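Local coordinates for protein similar to hydroxylamine oxidoreductase (Kuenenia stuttgartiensis, PDB 6H5L) that probably acts as a reductase in an anammox multi-haem complex, relaying electrons through covalently bound c-type haems, at residues 26-31 / 173-178; 49-52 / 58-61; 52-57 / 199-204. One frame throughout, in Å; residues are numbered along the deposited sequence.

Contacts 1 and 3 join N-terminal segments to 173-178, which lines a haem pocket, and to 199-204, which carries a haem; contact 2 is local to the N-terminal part. Contacts 2 and 3 share Met52, their centres about 8 Å apart; the centre of contact 1 is about 10 Å from that of contact 3 and 12 Å from that of contact 2. Contact 1 meets contact 2 where Ala26 O lies 2.7 Å from Arg58 NH1, a probable hydrogen bond. It also reaches the iron site of contact 3: Ser174 O lies 3.0 Å from ND1 of His203, whose NE2 binds the iron, and probably helps orient the imidazole. Contacts 2 and 3 touch the second subunit.

Contact 1 (26-31 / 173-178). With HEC (heme c), chain H.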
# COMPACT_ATOMS: atom_id res chain seq x y z
N ALA A 26 -45.29 44.30 -1.36
CA ALA A 26 -45.48 45.09 -0.15
C ALA A 26 -45.83 44.22 1.05
O ALA A 26 -45.56 44.60 2.19
CB ALA A 26 -46.56 46.15 -0.38
N VAL A 27 -46.44 43.06 0.81
CA VAL A 27 -46.87 42.16 1.87
C VAL A 27 -46.01 40.92 1.98
O VAL A 27 -46.26 40.08 2.86
CB VAL A 27 -48.35 41.77 1.71
CG1 VAL A 27 -49.24 43.01 1.77
CG2 VAL A 27 -48.57 41.02 0.41
N TYR A 28 -45.01 40.76 1.12
CA TYR A 28 -44.18 39.55 1.17
C TYR A 28 -42.69 39.85 1.19
O TYR A 28 -41.92 39.07 1.76
CB TYR A 28 -44.52 38.63 -0.01
CG TYR A 28 -45.71 37.72 0.25
CD1 TYR A 28 -45.65 36.75 1.24
CD2 TYR A 28 -46.88 37.84 -0.49
CE1 TYR A 28 -46.73 35.91 1.49
CE2 TYR A 28 -47.96 37.01 -0.25
CZ TYR A 28 -47.88 36.05 0.74
OH TYR A 28 -48.95 35.22 0.99
N LYS A 29 -42.26 40.96 0.59
CA LYS A 29 -40.84 41.29 0.57
C LYS A 29 -40.46 42.46 1.46
O LYS A 29 -39.43 42.39 2.14
CB LYS A 29 -40.37 41.59 -0.86
CG LYS A 29 -38.86 41.81 -0.94
CD LYS A 29 -38.38 42.24 -2.32
CE LYS A 29 -36.87 42.41 -2.32
NZ LYS A 29 -36.33 42.83 -3.64
N ASP A 30 -41.25 43.53 1.48
CA ASP A 30 -40.93 44.70 2.28
C ASP A 30 -40.74 44.31 3.74
O ASP A 30 -41.55 43.58 4.32
CB ASP A 30 -42.03 45.75 2.15
CG ASP A 30 -42.03 46.43 0.80
OD1 ASP A 30 -41.12 46.14 -0.01
OD2 ASP A 30 -42.93 47.26 0.55
N ASN A 31 -39.65 44.79 4.34
CA ASN A 31 -39.24 44.32 5.66
C ASN A 31 -40.07 45.00 6.73
O ASN A 31 -39.81 46.14 7.12
CB ASN A 31 -37.75 44.58 5.89
CG ASN A 31 -37.28 44.07 7.24
OD1 ASN A 31 -37.23 44.83 8.22
ND2 ASN A 31 -36.94 42.79 7.31
N GLN A 173 -42.65 29.90 -4.51
CA GLN A 173 -43.84 30.49 -3.91
C GLN A 173 -44.26 29.76 -2.64
O GLN A 173 -45.45 29.68 -2.32
CB GLN A 173 -44.99 30.50 -4.92
CG GLN A 173 -44.56 30.90 -6.32
CD GLN A 173 -45.72 30.89 -7.31
OE1 GLN A 173 -45.57 30.44 -8.45
NE2 GLN A 173 -46.87 31.39 -6.87
N SER A 174 -43.29 29.22 -1.89
CA SER A 174 -43.62 28.39 -0.73
C SER A 174 -44.14 29.24 0.42
O SER A 174 -45.11 28.85 1.09
CB SER A 174 -42.39 27.59 -0.31
OG SER A 174 -42.75 26.54 0.57
N TRP A 175 -43.52 30.39 0.67
CA TRP A 175 -43.98 31.24 1.77
C TRP A 175 -45.32 31.89 1.44
O TRP A 175 -46.08 32.22 2.36
CB TRP A 175 -42.95 32.31 2.10
CG TRP A 175 -43.19 32.93 3.44
CD1 TRP A 175 -43.77 34.14 3.69
CD2 TRP A 175 -42.88 32.36 4.71
NE1 TRP A 175 -43.82 34.36 5.04
CE2 TRP A 175 -43.29 33.28 5.69
CE3 TRP A 175 -42.29 31.16 5.12
CZ2 TRP A 175 -43.13 33.04 7.06
CZ3 TRP A 175 -42.13 30.92 6.47
CH2 TRP A 175 -42.55 31.85 7.42
N GLU A 176 -45.61 32.09 0.16
CA GLU A 176 -46.93 32.57 -0.24
C GLU A 176 -48.02 31.61 0.23
O GLU A 176 -48.94 32.01 0.94
CB GLU A 176 -46.99 32.76 -1.75
CG GLU A 176 -48.36 33.20 -2.26
CD GLU A 176 -48.50 33.06 -3.76
OE1 GLU A 176 -47.46 32.94 -4.45
OE2 GLU A 176 -49.64 33.07 -4.26
N ALA A 177 -47.90 30.34 -0.15
CA ALA A 177 -48.92 29.35 0.18
C ALA A 177 -49.11 29.22 1.69
O ALA A 177 -50.21 28.89 2.15
CB ALA A 177 -48.56 28.00 -0.42
N ASN A 178 -48.06 29.46 2.47
CA ASN A 178 -48.15 29.30 3.92
C ASN A 178 -49.12 30.30 4.53
O ASN A 178 -50.06 29.92 5.24
CB ASN A 178 -46.76 29.45 4.54
CG ASN A 178 -46.74 29.09 6.02
OD1 ASN A 178 -47.60 28.34 6.50
ND2 ASN A 178 -45.76 29.61 6.75
FE HEC H . -40.03 20.26 -2.13
CHA HEC H . -42.96 21.47 -3.43
CHB HEC H . -39.67 18.20 -4.87
CHC HEC H . -36.97 19.18 -0.94
CHD HEC H . -40.58 21.88 0.84
NA HEC H . -41.11 19.89 -3.82
C1A HEC H . -42.29 20.52 -4.18
C2A HEC H . -42.70 20.00 -5.47
C3A HEC H . -41.79 19.11 -5.86
C4A HEC H . -40.77 19.01 -4.84
CMA HEC H . -41.83 18.30 -7.18
CAA HEC H . -43.95 20.42 -6.26
CBA HEC H . -45.09 19.45 -5.95
CGA HEC H . -46.20 19.67 -6.94
O1A HEC H . -47.36 19.37 -6.58
O2A HEC H . -45.92 20.15 -8.07
NB HEC H . -38.61 18.90 -2.76
C1B HEC H . -38.61 18.23 -3.98
C2B HEC H . -37.33 17.58 -4.14
C3B HEC H . -36.59 17.85 -3.06
C4B HEC H . -37.37 18.68 -2.17
CMB HEC H . -36.92 16.72 -5.36
CAB HEC H . -35.14 17.37 -2.77
CBB HEC H . -34.12 17.95 -3.77
NC HEC H . -38.99 20.45 -0.38
C1C HEC H . -37.71 19.99 -0.11
C2C HEC H . -37.22 20.68 1.07
C3C HEC H . -38.30 21.22 1.66
C4C HEC H . -39.38 21.23 0.69
CMC HEC H . -35.97 20.20 1.83
CAC HEC H . -38.36 21.99 3.00
CBC HEC H . -37.90 23.44 2.79
ND HEC H . -41.52 21.51 -1.41
C1D HEC H . -41.56 22.02 -0.12
C2D HEC H . -42.80 22.74 0.06
C3D HEC H . -43.54 22.61 -1.27
C4D HEC H . -42.68 21.83 -2.13
CMD HEC H . -43.25 23.46 1.35
CAD HEC H . -44.93 23.18 -1.65
CBD HEC H . -44.96 24.68 -1.45
CGD HEC H . -46.31 25.19 -1.88
O1D HEC H . -46.36 26.04 -2.81
O2D HEC H . -47.33 24.74 -1.29
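Tyr28 points its ring from the end of helix 22-28 onto the first turn of helix 174-180, where it meets Trp175 and Glu176. With chi1 at -85°, CG lies opposite the carbonyl carbon and the ring reaches out to the neighbouring helix. Its CD1 approaches CD1 of Trp175 at 4.0 Å, and this atom of Tyr28 lies at the edge of the indole, near its plane. Further out, Tyr28 CZ packs on Glu176 CA at 3.7 Å, while Tyr28 OH passes 3.9 Å from Glu176 CG. The Tyr28 and Glu176 side chains cross at about a right angle, the phenol and carboxylate planes standing 55° apart. The carboxylate itself is turned to other partners: Gln173, at the N-cap of this helix, donates from NE2 to Glu176 OE1 on its syn side (2.9 Å), and Tyr24 OH also bonds OE1. Asn178 ND2 lies over one face of the Trp175 indole, toward the rim and 3.8 Å above its plane. Elsewhere on the same helical turn, Ala177 CB lies 3.6 Å from O2D of a haem propionate. Tyr28 thus brings its ring carbons against the backbone and CG of Glu176 and against the indole edge, while the bonds from Gln173 and Tyr24 hold the Glu176 carboxylate.

Contact 2 (49-52 / 58-61); sequences MLDM and RHYE. With HEC (heme c), chain C.
Met52 lies across the segment of His59, Tyr60 and Glu61 and has the most surface buried by the contact. Its chain is extended beyond CG and runs obliquely over that of Glu61. Near its base, Met52 CB lies 4.0 Å from Tyr60 CD1, and Met52 O meets the phenol ring at its edge. Its terminal methyl, CE, ends against the Glu61 side chain, 3.6 Å from CB and close to the carboxylate, whose OE2 is taken by the backbone N of Leu34. The Met52 backbone adds a CA-H...O contact, CA to His59 O 3.5 Å. Asp51 and His59 also meet. Asp51 CB lies 3.7 Å from CD2 of the His59 imidazole, coming at the ring obliquely, and Asp51 O rests near His59 CB. The ring is fixed from elsewhere by ND1, which bonds Gly33 O, while Arg58 CG lies over one of its faces, toward the rim. The two short helices 51-54 and 56-59 follow one another almost directly, and the chain turns back on itself so sharply that the CA atoms of Met52 and Tyr60 are 3.8 Å apart. Tyr60 has its CG opposite the backbone N (chi1 -175°), and the ring extends past Met52 to a haem, where Tyr60 OH donates to propionate O2A at 2.8 Å. That haem is also held by Tyr53 and Asn65, and by Ser355 and Arg357 of the second subunit; this Arg357 packs on Met52 and Tyr60 as well.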
# COMPACT_ATOMS: atom_id res chain seq x y z
N MET A 49 -41.45 33.98 15.83
CA MET A 49 -40.09 34.47 16.07
C MET A 49 -39.12 33.99 15.00
O MET A 49 -38.32 34.77 14.47
CB MET A 49 -39.61 34.04 17.46
CG MET A 49 -40.33 34.73 18.61
SD MET A 49 -39.92 33.97 20.19
CE MET A 49 -40.74 32.39 20.04
N LEU A 50 -39.19 32.70 14.65
CA LEU A 50 -38.22 32.11 13.73
C LEU A 50 -38.40 32.58 12.29
O LEU A 50 -37.59 32.22 11.44
CB LEU A 50 -38.31 30.59 13.79
CG LEU A 50 -37.83 29.95 15.09
CD1 LEU A 50 -38.52 28.62 15.30
CD2 LEU A 50 -36.32 29.77 15.05
N ASP A 51 -39.44 33.37 12.00
CA ASP A 51 -39.59 33.93 10.66
C ASP A 51 -38.47 34.90 10.31
O ASP A 51 -38.28 35.20 9.13
CB ASP A 51 -40.95 34.60 10.52
CG ASP A 51 -42.10 33.61 10.57
OD1 ASP A 51 -41.83 32.39 10.56
OD2 ASP A 51 -43.27 34.04 10.61
N MET A 52 -37.75 35.41 11.32
CA MET A 52 -36.50 36.12 11.04
C MET A 52 -35.58 35.27 10.17
O MET A 52 -34.93 35.79 9.25
CB MET A 52 -35.78 36.47 12.35
CG MET A 52 -36.44 37.53 13.21
SD MET A 52 -35.37 37.90 14.61
CE MET A 52 -36.30 39.18 15.44
N ARG A 58 -38.65 39.55 4.69
CA ARG A 58 -39.87 40.09 5.27
C ARG A 58 -39.75 40.29 6.78
O ARG A 58 -40.37 41.22 7.31
CB ARG A 58 -41.05 39.18 4.95
CG ARG A 58 -42.38 39.58 5.58
CD ARG A 58 -42.97 40.82 4.93
NE ARG A 58 -44.29 41.13 5.46
CZ ARG A 58 -45.03 42.17 5.08
NH1 ARG A 58 -44.57 43.00 4.15
NH2 ARG A 58 -46.22 42.38 5.62
N HIS A 59 -38.96 39.47 7.47
CA HIS A 59 -39.08 39.39 8.93
C HIS A 59 -37.77 39.44 9.71
O HIS A 59 -37.82 39.37 10.94
CB HIS A 59 -39.84 38.12 9.33
CG HIS A 59 -41.29 38.13 8.94
ND1 HIS A 59 -42.16 39.11 9.36
CD2 HIS A 59 -42.02 37.28 8.18
CE1 HIS A 59 -43.36 38.87 8.88
NE2 HIS A 59 -43.30 37.76 8.16
N TYR A 60 -36.61 39.54 9.06
CA TYR A 60 -35.37 39.57 9.83
C TYR A 60 -35.20 40.90 10.53
O TYR A 60 -35.56 41.96 10.01
CB TYR A 60 -34.17 39.29 8.93
CG TYR A 60 -32.87 39.19 9.70
CD1 TYR A 60 -32.60 38.09 10.51
CD2 TYR A 60 -31.91 40.19 9.62
CE1 TYR A 60 -31.42 38.00 11.22
CE2 TYR A 60 -30.73 40.10 10.33
CZ TYR A 60 -30.48 39.00 11.12
OH TYR A 60 -29.31 38.91 11.83
N GLU A 61 -34.64 40.85 11.74
CA GLU A 61 -34.29 42.02 12.53
C GLU A 61 -32.84 41.92 12.98
O GLU A 61 -32.32 40.81 13.15
CB GLU A 61 -35.20 42.15 13.76
CG GLU A 61 -36.66 42.40 13.44
CD GLU A 61 -37.53 42.47 14.68
OE1 GLU A 61 -36.98 42.32 15.80
OE2 GLU A 61 -38.75 42.67 14.55
FE HEC C . -20.68 37.10 14.85
CHA HEC C . -23.84 36.28 15.86
CHB HEC C . -21.65 36.79 11.57
CHC HEC C . -17.71 38.46 13.86
CHD HEC C . -19.42 36.54 17.98
NA HEC C . -22.43 36.65 13.89
C1A HEC C . -23.61 36.28 14.50
C2A HEC C . -24.56 35.91 13.47
C3A HEC C . -23.95 36.04 12.29
C4A HEC C . -22.60 36.52 12.52
CMA HEC C . -24.57 35.76 10.90
CAA HEC C . -26.01 35.42 13.72
CBA HEC C . -27.02 36.54 13.49
CGA HEC C . -28.38 36.04 13.90
O1A HEC C . -28.46 34.93 14.50
O2A HEC C . -29.39 36.73 13.62
NB HEC C . -19.81 37.48 13.04
C1B HEC C . -20.44 37.41 11.81
C2B HEC C . -19.61 38.10 10.84
C3B HEC C . -18.52 38.55 11.47
C4B HEC C . -18.63 38.18 12.87
CMB HEC C . -19.95 38.24 9.34
CAB HEC C . -17.35 39.35 10.87
CBB HEC C . -17.79 40.76 10.43
NC HEC C . -18.87 37.37 15.74
C1C HEC C . -17.82 38.08 15.18
C2C HEC C . -16.92 38.47 16.25
C3C HEC C . -17.32 37.85 17.37
C4C HEC C . -18.60 37.20 17.08
CMC HEC C . -15.55 39.15 15.99
CAC HEC C . -16.64 37.88 18.76
CBC HEC C . -16.50 39.32 19.31
ND HEC C . -21.51 36.48 16.65
C1D HEC C . -20.79 36.37 17.84
C2D HEC C . -21.71 36.04 18.90
C3D HEC C . -23.10 35.96 18.25
C4D HEC C . -22.87 36.24 16.85
CMD HEC C . -21.37 35.82 20.39
CAD HEC C . -24.44 35.64 18.94
CBD HEC C . -25.26 36.92 19.02
CGD HEC C . -26.60 36.68 19.66
O1D HEC C . -27.40 37.65 19.75
O2D HEC C . -26.87 35.53 20.09

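Contact 3 (52-57 / 199-204). With HEC (heme c), chain F.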
# COMPACT_ATOMS: atom_id res chain seq x y z
N MET A 52 -37.75 35.41 11.32
CA MET A 52 -36.50 36.12 11.04
C MET A 52 -35.58 35.27 10.17
O MET A 52 -34.93 35.79 9.25
CB MET A 52 -35.78 36.47 12.35
CG MET A 52 -36.44 37.53 13.21
SD MET A 52 -35.37 37.90 14.61
CE MET A 52 -36.30 39.18 15.44
N TYR A 53 -35.51 33.97 10.46
CA TYR A 53 -34.64 33.06 9.73
C TYR A 53 -35.33 32.34 8.59
O TYR A 53 -34.69 32.05 7.58
CB TYR A 53 -34.04 32.03 10.70
CG TYR A 53 -33.26 32.64 11.84
CD1 TYR A 53 -31.92 32.98 11.69
CD2 TYR A 53 -33.85 32.88 13.08
CE1 TYR A 53 -31.19 33.54 12.73
CE2 TYR A 53 -33.14 33.44 14.12
CZ TYR A 53 -31.81 33.77 13.94
OH TYR A 53 -31.10 34.32 14.98
N TRP A 54 -36.63 32.05 8.70
CA TRP A 54 -37.31 31.34 7.63
C TRP A 54 -37.57 32.25 6.43
O TRP A 54 -37.46 31.82 5.28
CB TRP A 54 -38.62 30.72 8.12
CG TRP A 54 -38.54 29.83 9.35
CD1 TRP A 54 -39.51 29.69 10.30
CD2 TRP A 54 -37.46 28.96 9.75
NE1 TRP A 54 -39.11 28.80 11.26
CE2 TRP A 54 -37.86 28.34 10.95
CE3 TRP A 54 -36.21 28.65 9.21
CZ2 TRP A 54 -37.04 27.43 11.62
CZ3 TRP A 54 -35.40 27.75 9.88
CH2 TRP A 54 -35.82 27.15 11.07
N GLN A 55 -37.91 33.51 6.69
CA GLN A 55 -38.23 34.48 5.64
C GLN A 55 -37.52 35.79 5.97
O GLN A 55 -38.12 36.73 6.49
CB GLN A 55 -39.75 34.68 5.52
CG GLN A 55 -40.18 35.50 4.33
CD GLN A 55 -40.34 34.67 3.07
OE1 GLN A 55 -39.97 33.50 3.03
NE2 GLN A 55 -40.91 35.28 2.03
N PRO A 56 -36.22 35.87 5.68
CA PRO A 56 -35.43 37.02 6.17
C PRO A 56 -35.84 38.35 5.58
O PRO A 56 -35.93 39.34 6.32
CB PRO A 56 -33.99 36.64 5.78
CG PRO A 56 -34.01 35.16 5.60
CD PRO A 56 -35.36 34.85 5.05
N ASN A 57 -36.09 38.43 4.27
CA ASN A 57 -36.45 39.70 3.65
C ASN A 57 -37.64 40.34 4.35
O ASN A 57 -37.64 41.55 4.60
CB ASN A 57 -36.77 39.50 2.17
CG ASN A 57 -35.52 39.45 1.30
OD1 ASN A 57 -34.48 40.00 1.67
ND2 ASN A 57 -35.62 38.82 0.14
N CYS A 199 -45.18 24.60 10.09
CA CYS A 199 -45.59 25.17 8.81
C CYS A 199 -44.58 26.19 8.30
O CYS A 199 -44.12 26.10 7.16
CB CYS A 199 -46.98 25.80 8.94
SG CYS A 199 -48.25 24.69 9.59
N ASP A 200 -44.21 27.16 9.14
CA ASP A 200 -43.22 28.15 8.75
C ASP A 200 -41.86 27.51 8.50
O ASP A 200 -41.08 28.01 7.68
CB ASP A 200 -43.10 29.24 9.82
CG ASP A 200 -44.40 29.96 10.07
OD1 ASP A 200 -45.46 29.43 9.67
OD2 ASP A 200 -44.37 31.06 10.65
N MET A 201 -41.56 26.42 9.20
CA MET A 201 -40.27 25.75 9.06
C MET A 201 -40.19 24.93 7.77
O MET A 201 -39.10 24.84 7.18
CB MET A 201 -40.04 24.85 10.27
CG MET A 201 -38.61 24.38 10.46
SD MET A 201 -38.38 23.62 12.08
CE MET A 201 -36.72 22.97 11.93
N CYS A 202 -41.30 24.37 7.32
CA CYS A 202 -41.32 23.53 6.13
C CYS A 202 -41.52 24.34 4.86
O CYS A 202 -41.03 23.94 3.80
CB CYS A 202 -42.42 22.48 6.24
SG CYS A 202 -42.26 21.05 5.14
N HIS A 203 -42.24 25.46 4.93
CA HIS A 203 -42.41 26.36 3.80
C HIS A 203 -41.35 27.46 3.75
O HIS A 203 -41.59 28.50 3.13
CB HIS A 203 -43.81 26.99 3.82
CG HIS A 203 -44.90 26.04 3.45
ND1 HIS A 203 -45.58 26.11 2.25
CD2 HIS A 203 -45.43 24.99 4.11
CE1 HIS A 203 -46.49 25.16 2.19
NE2 HIS A 203 -46.41 24.46 3.31
N SER A 204 -40.19 27.22 4.35
CA SER A 204 -39.10 28.18 4.38
C SER A 204 -38.15 28.05 3.19
O SER A 204 -37.13 28.74 3.15
CB SER A 204 -38.30 28.03 5.68
OG SER A 204 -37.66 26.77 5.75
FE HEC F . -47.79 23.03 3.21
CHA HEC F . -48.79 22.07 0.12
CHB HEC F . -50.09 25.42 3.38
CHC HEC F . -47.49 23.09 6.71
CHD HEC F . -45.01 21.11 3.06
NA HEC F . -49.18 23.64 1.96
C1A HEC F . -49.48 23.11 0.72
C2A HEC F . -50.63 23.83 0.20
C3A HEC F . -50.98 24.76 1.10
C4A HEC F . -50.07 24.66 2.23
CMA HEC F . -52.14 25.76 0.97
CAA HEC F . -51.34 23.61 -1.15
CBA HEC F . -50.36 23.82 -2.31
CGA HEC F . -50.40 25.27 -2.72
O1A HEC F . -49.31 25.89 -2.78
O2A HEC F . -51.51 25.81 -2.98
NB HEC F . -48.59 24.12 4.78
C1B HEC F . -49.65 24.98 4.60
C2B HEC F . -50.22 25.30 5.90
C3B HEC F . -49.49 24.64 6.84
C4B HEC F . -48.46 23.89 6.14
CMB HEC F . -51.43 26.24 6.03
CAB HEC F . -49.59 24.58 8.39
CBB HEC F . -50.35 25.73 9.09
NC HEC F . -46.46 22.28 4.64
C1C HEC F . -46.56 22.35 6.02
C2C HEC F . -45.59 21.42 6.59
C3C HEC F . -44.83 20.96 5.58
C4C HEC F . -45.41 21.44 4.34
CMC HEC F . -45.29 21.31 8.10
CAC HEC F . -43.62 20.00 5.68
CBC HEC F . -44.02 18.64 6.28
ND HEC F . -47.02 21.76 1.80
C1D HEC F . -45.82 21.09 1.95
C2D HEC F . -45.55 20.34 0.74
C3D HEC F . -46.74 20.64 -0.20
C4D HEC F . -47.60 21.53 0.55
CMD HEC F . -44.32 19.45 0.46
CAD HEC F . -47.00 20.12 -1.63
CBD HEC F . -46.89 18.60 -1.68
CGD HEC F . -47.14 18.15 -3.10
O1D HEC F . -47.59 18.99 -3.91
O2D HEC F . -46.90 16.95 -3.40
O HOH W 1 -48.88 21.28 3.68
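Asp200, whose CB packs 3.6 Å from Trp54 CD1, has its OD1 gripped twice, by Tyr184 OH and by Asn178 ND2. It is the second residue of a CxxCH haem-binding motif, the fourth in this chain, in which Cys199 SG and Cys202 SG form thioethers with the haem. Trp54 packs against the helix that bears this motif, its indole plane nearly perpendicular to the Asp200 carboxylate. Met201 CA sits over the indole, 4.0 Å from the centroid of the five-membered ring and 13° off its normal, a CH-pi contact; Tyr53 CB lies over the opposite face, toward the rim. Beyond it, Met201 CG touches Trp54 CZ2 at 3.6 Å, and SD makes an oblique Met-aromatic contact with the six-membered ring. At the base of the indole, Ser204 CB meets Trp54 CB at 3.6 Å. With chi1 at 65°, the Ser204 hydroxyl turns back to Met201 O, donating from above the carbonyl plane at 2.8 Å. Replacing Trp54 with alanine would probably open a gap beside Met201 and Ser204 and take away the ring face on which Met201 CA rests. In hydroxylamine oxidoreductases the fourth haem is the active one, consistent with the iron site here: His203 NE2 binds iron at 2.0 Å and a water binds it at 2.1 Å.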